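Local structure of cruciferin (Brassica napus, 3KGL) at residues E73-R78 against W164-G169; F87-V92 against D141-V146. The protein probably serves as a seed storage protein, an 11S globulin laid down as a nutrient reserve in rapeseed. All coordinates share one frame; numbering follows the deposited sequence.

Contact 1. Residues E73-R78 against W164-G169; sequences EGLMGR and WFYNDG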
# COMPACT_ATOMS: atom_id res chain seq x y z
N GLU A 73 -8.20 35.16 4.29
CA GLU A 73 -9.59 34.81 4.46
C GLU A 73 -10.19 34.73 3.07
O GLU A 73 -9.73 35.42 2.16
CB GLU A 73 -10.29 35.90 5.29
CG GLU A 73 -11.41 35.42 6.21
CD GLU A 73 -11.69 36.39 7.37
OE1 GLU A 73 -12.78 36.31 7.98
OE2 GLU A 73 -10.80 37.23 7.67
N GLY A 74 -11.20 33.88 2.89
CA GLY A 74 -11.87 33.79 1.60
C GLY A 74 -12.94 32.73 1.47
O GLY A 74 -13.50 32.26 2.47
N LEU A 75 -13.24 32.35 0.23
CA LEU A 75 -14.27 31.36 -0.07
C LEU A 75 -13.64 30.09 -0.64
O LEU A 75 -12.58 30.14 -1.27
CB LEU A 75 -15.28 31.95 -1.06
CG LEU A 75 -16.04 33.19 -0.54
CD1 LEU A 75 -17.00 33.75 -1.55
CD2 LEU A 75 -16.78 32.82 0.72
N MET A 76 -14.28 28.95 -0.40
CA MET A 76 -13.87 27.68 -1.01
C MET A 76 -15.04 26.84 -1.49
O MET A 76 -16.11 26.83 -0.90
CB MET A 76 -13.05 26.85 -0.04
CG MET A 76 -13.05 25.39 -0.42
SD MET A 76 -12.22 24.37 0.79
CE MET A 76 -13.32 24.56 2.18
N GLY A 77 -14.81 26.12 -2.58
CA GLY A 77 -15.81 25.25 -3.15
C GLY A 77 -15.23 23.88 -3.43
O GLY A 77 -14.24 23.74 -4.14
N ARG A 78 -15.86 22.87 -2.85
CA ARG A 78 -15.51 21.49 -3.11
C ARG A 78 -16.62 21.01 -4.02
O ARG A 78 -17.73 21.55 -3.97
CB ARG A 78 -15.53 20.70 -1.79
CG ARG A 78 -14.28 19.88 -1.46
CD ARG A 78 -14.09 19.77 0.07
NE ARG A 78 -15.39 19.73 0.74
CZ ARG A 78 -15.66 20.32 1.90
NH1 ARG A 78 -14.71 21.00 2.53
NH2 ARG A 78 -16.88 20.24 2.42
N TRP A 164 -11.80 25.00 -5.68
CA TRP A 164 -11.41 26.33 -6.15
C TRP A 164 -11.43 27.29 -4.96
O TRP A 164 -12.26 27.15 -4.06
CB TRP A 164 -12.36 26.84 -7.25
CG TRP A 164 -13.80 26.83 -6.82
CD1 TRP A 164 -14.71 25.85 -7.05
CD2 TRP A 164 -14.49 27.85 -6.08
NE1 TRP A 164 -15.92 26.18 -6.49
CE2 TRP A 164 -15.81 27.40 -5.89
CE3 TRP A 164 -14.12 29.09 -5.55
CZ2 TRP A 164 -16.76 28.15 -5.21
CZ3 TRP A 164 -15.06 29.83 -4.87
CH2 TRP A 164 -16.36 29.36 -4.71
N PHE A 165 -10.52 28.26 -4.95
CA PHE A 165 -10.46 29.24 -3.86
C PHE A 165 -10.62 30.67 -4.37
O PHE A 165 -10.15 31.00 -5.46
CB PHE A 165 -9.15 29.10 -3.09
CG PHE A 165 -8.98 27.76 -2.44
CD1 PHE A 165 -9.48 27.52 -1.17
CD2 PHE A 165 -8.32 26.73 -3.10
CE1 PHE A 165 -9.34 26.28 -0.57
CE2 PHE A 165 -8.17 25.49 -2.51
CZ PHE A 165 -8.67 25.27 -1.24
N TYR A 166 -11.30 31.51 -3.58
CA TYR A 166 -11.50 32.91 -3.93
C TYR A 166 -11.14 33.82 -2.77
O TYR A 166 -11.59 33.61 -1.65
CB TYR A 166 -12.95 33.19 -4.34
CG TYR A 166 -13.23 34.65 -4.67
CD1 TYR A 166 -12.86 35.20 -5.88
CD2 TYR A 166 -13.87 35.49 -3.75
CE1 TYR A 166 -13.11 36.53 -6.19
CE2 TYR A 166 -14.12 36.82 -4.05
CZ TYR A 166 -13.75 37.33 -5.27
OH TYR A 166 -13.99 38.66 -5.58
N ASN A 167 -10.34 34.84 -3.07
CA ASN A 167 -10.03 35.87 -2.09
C ASN A 167 -10.98 37.06 -2.19
O ASN A 167 -10.74 38.00 -2.95
CB ASN A 167 -8.59 36.34 -2.27
CG ASN A 167 -8.11 37.19 -1.11
OD1 ASN A 167 -7.15 37.95 -1.24
ND2 ASN A 167 -8.79 37.07 0.03
N ASP A 168 -12.08 36.98 -1.44
CA ASP A 168 -13.00 38.09 -1.26
C ASP A 168 -12.31 39.12 -0.39
O ASP A 168 -12.71 40.29 -0.33
CB ASP A 168 -14.28 37.62 -0.54
CG ASP A 168 -14.00 37.05 0.86
OD1 ASP A 168 -12.89 36.54 1.08
OD2 ASP A 168 -14.91 37.10 1.73
N GLY A 169 -11.25 38.67 0.26
CA GLY A 169 -10.63 39.42 1.34
C GLY A 169 -9.72 40.56 0.95
O GLY A 169 -9.43 40.81 -0.22

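Contact 2. Residues F87-V92 against D141-V146; sequences FQDSSV and DMHQKV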
# COMPACT_ATOMS: atom_id res chain seq x y z
N PHE A 87 -26.21 25.21 -1.71
CA PHE A 87 -26.41 26.65 -1.81
C PHE A 87 -27.20 27.09 -3.04
O PHE A 87 -27.38 26.31 -4.00
CB PHE A 87 -25.07 27.40 -1.72
CG PHE A 87 -24.61 27.63 -0.31
CD1 PHE A 87 -24.64 28.90 0.25
CD2 PHE A 87 -24.16 26.58 0.48
CE1 PHE A 87 -24.22 29.13 1.56
CE2 PHE A 87 -23.75 26.80 1.79
CZ PHE A 87 -23.78 28.07 2.33
N GLN A 88 -27.67 28.34 -3.00
CA GLN A 88 -28.51 28.92 -4.04
C GLN A 88 -28.12 30.40 -4.25
O GLN A 88 -27.83 31.11 -3.29
CB GLN A 88 -29.99 28.77 -3.67
CG GLN A 88 -30.99 29.44 -4.62
CD GLN A 88 -31.49 30.78 -4.10
OE1 GLN A 88 -32.36 31.41 -4.72
NE2 GLN A 88 -30.96 31.22 -2.97
N ASP A 89 -28.11 30.84 -5.51
CA ASP A 89 -27.65 32.19 -5.86
C ASP A 89 -28.71 33.11 -6.46
O ASP A 89 -29.21 32.85 -7.55
CB ASP A 89 -26.48 32.11 -6.84
CG ASP A 89 -25.15 32.25 -6.15
OD1 ASP A 89 -24.11 31.97 -6.80
OD2 ASP A 89 -25.14 32.64 -4.97
N SER A 90 -29.03 34.20 -5.76
CA SER A 90 -29.92 35.20 -6.32
C SER A 90 -29.42 35.63 -7.69
O SER A 90 -28.22 35.85 -7.88
CB SER A 90 -30.02 36.43 -5.40
OG SER A 90 -30.71 36.14 -4.20
N SER A 91 -30.33 35.72 -8.65
CA SER A 91 -30.02 36.34 -9.93
C SER A 91 -30.29 37.83 -9.79
O SER A 91 -31.37 38.25 -9.38
CB SER A 91 -30.86 35.73 -11.06
OG SER A 91 -32.25 35.82 -10.81
N VAL A 92 -29.29 38.64 -10.12
CA VAL A 92 -29.36 40.08 -9.93
C VAL A 92 -30.64 40.72 -10.51
O VAL A 92 -31.59 40.98 -9.77
CB VAL A 92 -28.08 40.77 -10.46
CG1 VAL A 92 -26.89 40.43 -9.55
CG2 VAL A 92 -27.79 40.35 -11.89
N ASP A 141 -29.21 30.29 -9.24
CA ASP A 141 -28.15 29.34 -9.52
C ASP A 141 -28.03 28.26 -8.46
O ASP A 141 -27.82 28.55 -7.28
CB ASP A 141 -26.81 30.06 -9.66
CG ASP A 141 -25.72 29.16 -10.16
OD1 ASP A 141 -25.89 27.93 -10.04
OD2 ASP A 141 -24.70 29.67 -10.67
N MET A 142 -28.17 27.01 -8.88
CA MET A 142 -27.96 25.89 -8.00
C MET A 142 -26.51 25.42 -8.12
O MET A 142 -25.97 25.36 -9.22
CB MET A 142 -28.91 24.74 -8.36
CG MET A 142 -30.37 25.13 -8.39
SD MET A 142 -31.35 23.93 -9.32
CE MET A 142 -31.05 22.43 -8.39
N HIS A 143 -25.89 25.10 -7.00
CA HIS A 143 -24.50 24.66 -7.01
C HIS A 143 -24.03 24.22 -5.62
O HIS A 143 -24.70 24.49 -4.62
CB HIS A 143 -23.58 25.76 -7.57
CG HIS A 143 -23.58 27.03 -6.77
ND1 HIS A 143 -23.12 27.10 -5.47
CD2 HIS A 143 -23.96 28.29 -7.10
CE1 HIS A 143 -23.24 28.34 -5.02
NE2 HIS A 143 -23.74 29.08 -5.99
N GLN A 144 -22.89 23.53 -5.57
CA GLN A 144 -22.39 22.95 -4.33
C GLN A 144 -22.17 24.00 -3.24
O GLN A 144 -22.21 25.21 -3.50
CB GLN A 144 -21.09 22.17 -4.59
CG GLN A 144 -21.29 20.86 -5.36
CD GLN A 144 -21.25 19.63 -4.45
OE1 GLN A 144 -21.53 18.51 -4.89
NE2 GLN A 144 -20.90 19.83 -3.18
N LYS A 145 -21.97 23.54 -2.01
CA LYS A 145 -21.78 24.44 -0.89
C LYS A 145 -20.49 25.23 -1.03
O LYS A 145 -19.40 24.66 -1.18
CB LYS A 145 -21.78 23.66 0.43
CG LYS A 145 -21.22 24.43 1.62
CD LYS A 145 -21.55 23.75 2.95
CE LYS A 145 -23.02 23.92 3.32
NZ LYS A 145 -23.30 23.57 4.75
N VAL A 146 -20.62 26.55 -1.00
CA VAL A 146 -19.48 27.44 -0.94
C VAL A 146 -19.22 27.82 0.51
O VAL A 146 -20.01 28.54 1.11
CB VAL A 146 -19.72 28.72 -1.74
CG1 VAL A 146 -18.64 29.74 -1.43
CG2 VAL A 146 -19.77 28.41 -3.21

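Contact 1. Residues E73-R78 against W164-G169
Trp-164 lays its indole over the backbone of Gly-77, its partner across an antiparallel pair of strands. A chi1 of 55° sets CG of the tryptophan between its own backbone N and carbonyl carbon, the crowded position. Gly-77 CA sits over the five-membered ring, 3.8 Å from its centroid, in a CH-pi contact, and Gly-77 N lies over the same face. A glycine suits this place because it has no side chain to hold the indole off the main chain. The same two residues form a hydrogen-bonded pair, from Gly-77 N to Trp-164 O at 3.1 Å and from Trp-164 N to Gly-77 O at 3.1 Å.

Leu-75 points to the same face of the sheet as Trp-164. Its CB packs 4.4 Å from CZ3 of Trp-164, and its CD1 lies 4.2 Å from CD2 of Tyr-166, so the leucine touches both aromatic residues, as suits an apolar side chain. The backbone bond from Leu-75 N to Tyr-166 O, 2.8 Å long, is nearly straight at 169°, and Tyr-166 N returns one to Leu-75 O. On the other face Met-76 and Phe-165 run side by side, with SD of Met-76 3.7 Å from CE1 of Phe-165 in an oblique Met-aromatic contact.

Strand 73-79 continues the sheet on its other edge by bonding to strand 141-150, while Phe-165 bonds to Tyr-56 of strand 54-61. Arg-78 makes a salt bridge to Glu-147, Phe-259 stacks on Tyr-166, and Pro-422 of a second subunit packs on Trp-164.

Contact 2. Residues F87-V92 against D141-V146
Asp-89 receives a hydrogen bond from His-143, NE2 to OD1 at 3.0 Å. The carboxylate oxygen lies close to the plane of the imidazole, but the ring nitrogen comes from above the carboxylate plane, and the two planes stand 70° apart. Beside this pair, the CB, CG and CE methylenes of Lys-145 run past the CD2-CE2 edge of Phe-87. A long aliphatic chain suits this place beside an aromatic ring, while Val-146 O lies over one face toward the rim.

CG of His-143 lies between its backbone N and carbonyl carbon (chi1 61°), and the imidazole is fixed from its other nitrogen: ND1 donates to Gln-144 O at 2.9 Å. Histidine fits here because it can offer an N-H on each side; Asp-141 and Glu-424 of a second subunit, acids near Asp-89 OD1, would favour a protonated ring. The main chains are joined by Asp-89 N to Asp-141 O, 2.9 Å, and Asp-141 N to Asp-89 O, 3.1 Å. The carboxylate of Asp-141 turns to the second subunit, with OD1 in a salt bridge to Lys-441 and OD2 accepting from Leu-423 N there.

This is a short antiparallel strand pair extending a cupin sheet, at a subunit interface of the procruciferin trimer.

From the N terminus, the chain lays down strand 73-79, then the short strand 87-89, and leaves on a long excursion, rich in glycine and glutamine and largely unmodelled. Strand 141-150 brings it back, and contact 2 closes that inner loop. The chain then runs on to strand 162-166, which pairs with strand 73-79 in contact 1 and so closes a wider loop that encloses the first. Strand 141-150 ties them together: its beginning pairs with 87-89, and its later part flanks 73-79. Val-146 sits at the junction, packing against Leu-75 and Trp-164. Both contacts thus belong to one curled antiparallel sheet of the N-terminal cupin domain.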